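Local coordinates for protein type III effector (Vibrio parahaemolyticus, PDB 2QHQ) that is of unknown function but belongs to the HopJ family and is probably a type III secretion effector, at residues D19-S24 and L81-R86. Sequence-based numbering, arbitrary orientation.
Sequences DALASS and LACFGR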
loop_
_atom_site.group_PDB
_atom_site.type_symbol
_atom_site.label_atom_id
_atom_site.label_comp_id
_atom_site.label_asym_id
_atom_site.label_seq_id
_atom_site.Cartn_x
_atom_site.Cartn_y
_atom_site.Cartn_z
ATOM N N ASP B 19 -12.166 8.963 -3.340
ATOM C CA ASP B 19 -12.720 9.302 -4.654
ATOM C C ASP B 19 -12.324 10.723 -5.067
ATOM O O ASP B 19 -11.955 10.971 -6.232
ATOM C CB ASP B 19 -14.252 9.147 -4.644
ATOM C CG ASP B 19 -14.703 7.694 -4.597
ATOM O OD1 ASP B 19 -13.874 6.772 -4.805
ATOM O OD2 ASP B 19 -15.916 7.476 -4.399
ATOM N N ALA B 20 -12.395 11.642 -4.107
ATOM C CA ALA B 20 -12.025 13.025 -4.332
ATOM C C ALA B 20 -10.537 13.137 -4.646
ATOM O O ALA B 20 -10.137 13.836 -5.574
ATOM C CB ALA B 20 -12.391 13.870 -3.127
ATOM N N LEU B 21 -9.725 12.437 -3.867
ATOM C CA LEU B 21 -8.279 12.413 -4.063
ATOM C C LEU B 21 -7.914 11.911 -5.475
ATOM O O LEU B 21 -6.970 12.395 -6.105
ATOM C CB LEU B 21 -7.656 11.518 -3.002
ATOM C CG LEU B 21 -6.146 11.259 -3.087
ATOM C CD1 LEU B 21 -5.359 12.565 -2.972
ATOM C CD2 LEU B 21 -5.761 10.304 -1.989
ATOM N N ALA B 22 -8.672 10.924 -5.943
ATOM C CA ALA B 22 -8.471 10.320 -7.263
ATOM C C ALA B 22 -8.847 11.262 -8.412
ATOM O O ALA B 22 -8.220 11.230 -9.502
ATOM C CB ALA B 22 -9.276 9.010 -7.367
ATOM N N SER B 23 -9.864 12.089 -8.172
ATOM C CA SER B 23 -10.414 12.990 -9.188
ATOM C C SER B 23 -9.632 14.300 -9.288
ATOM O O SER B 23 -9.225 14.702 -10.397
ATOM C CB SER B 23 -11.889 13.284 -8.898
ATOM O OG SER B 23 -12.411 14.190 -9.853
ATOM N N SER B 24 -9.451 14.968 -8.147
ATOM C CA SER B 24 -8.762 16.260 -8.080
ATOM C C SER B 24 -7.757 16.312 -6.917
ATOM O O SER B 24 -7.990 17.028 -5.928
ATOM C CB SER B 24 -9.766 17.420 -7.972
ATOM O OG SER B 24 -10.607 17.489 -9.116
ATOM N N LEU B 81 1.659 11.999 -2.151
ATOM C CA LEU B 81 2.154 13.377 -2.024
ATOM C C LEU B 81 1.020 14.388 -1.894
ATOM O O LEU B 81 1.089 15.288 -1.064
ATOM C CB LEU B 81 3.067 13.742 -3.193
ATOM C CG LEU B 81 4.428 13.056 -3.211
ATOM C CD1 LEU B 81 4.992 13.184 -4.636
ATOM C CD2 LEU B 81 5.370 13.716 -2.196
ATOM N N ALA B 82 -0.045 14.198 -2.676
ATOM C CA ALA B 82 -1.195 15.105 -2.631
ATOM C C ALA B 82 -1.878 15.156 -1.254
ATOM O O ALA B 82 -2.458 16.193 -0.884
ATOM C CB ALA B 82 -2.202 14.742 -3.713
ATOM N N CYS B 83 -1.815 14.051 -0.508
ATOM C CA CYS B 83 -2.393 14.002 0.838
ATOM C C CYS B 83 -1.725 15.002 1.782
ATOM O O CYS B 83 -2.328 15.411 2.779
ATOM C CB CYS B 83 -2.277 12.597 1.418
ATOM S SG CYS B 83 -3.489 11.455 0.667
ATOM N N PHE B 84 -0.471 15.378 1.489
ATOM C CA PHE B 84 0.189 16.409 2.293
ATOM C C PHE B 84 -0.321 17.823 2.016
ATOM O O PHE B 84 0.100 18.768 2.704
ATOM C CB PHE B 84 1.713 16.393 2.120
ATOM C CG PHE B 84 2.393 15.189 2.717
ATOM C CD1 PHE B 84 2.879 15.227 4.034
ATOM C CD2 PHE B 84 2.567 14.031 1.965
ATOM C CE1 PHE B 84 3.571 14.106 4.586
ATOM C CE2 PHE B 84 3.239 12.905 2.516
ATOM C CZ PHE B 84 3.729 12.943 3.811
ATOM N N GLY B 85 -1.232 17.969 1.050
ATOM C CA GLY B 85 -1.862 19.276 0.778
ATOM C C GLY B 85 -0.822 20.361 0.542
ATOM O O GLY B 85 0.143 20.151 -0.216
ATOM N N ARG B 86 -0.994 21.506 1.209
ATOM C CA ARG B 86 -0.108 22.660 1.015
ATOM C C ARG B 86 1.349 22.411 1.426
ATOM O O ARG B 86 2.246 23.070 0.896
ATOM C CB ARG B 86 -0.631 23.898 1.757
ATOM C CG ARG B 86 -1.899 24.485 1.196
ATOM C CD ARG B 86 -2.357 25.674 2.054
ATOM N NE ARG B 86 -3.767 25.977 1.792
ATOM C CZ ARG B 86 -4.203 26.992 1.044
ATOM N NH1 ARG B 86 -3.344 27.830 0.464
ATOM N NH2 ARG B 86 -5.510 27.177 0.872
#
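A small buried helix-to-helix contact within the HopJ-family region of the chain is made by Leu21 lying against Ala82 and Cys83. Leu21 sits near the C-terminal end of helix 14-23. Its two partners are consecutive residues of the short helix 79-83. All three are buried, and the contact is wholly apolar.

The leucine divides its two methyl groups between neighbouring residues. CD1 of Leu21 meets the methyl CB of Ala82 at 3.9 Å. CD2 of Leu21 reaches SG of Cys83 at 3.7 Å. The side chain thus straddles two consecutive positions of the chain, one methyl on each. CG of Leu21 is anti to its own backbone N (chi1 175°), which carries the fork out from the helix toward the other segment. Ala82 also directs its CB at the leucine. CA of Leu21 and CA of Ala82 are 7.7 Å apart, the closest CA pair between the segments, consistent with the small size of the alanine. The cysteine approaches differently: its CB does not aim straight at helix 14-23, and the sulfur makes the touch.

Ser24 is the first residue to leave helical geometry after helix 14-23, and its N still bonds to O of Ala20 at 2.9 Å. On the other side the chain turns at Gly85, which has positive phi (54°) and is the N-cap of helix 86-92.

The loop after helix 14-23 adds further apolar cover: Ile28 touches Leu21 and Pro25 touches Ala82. The backbone O of Cys83 accepts a hydrogen bond from OG1 of Thr33 in helix 30-40. Across the turn, N of Gly85 bonds to O of Ala82 at 2.9 Å.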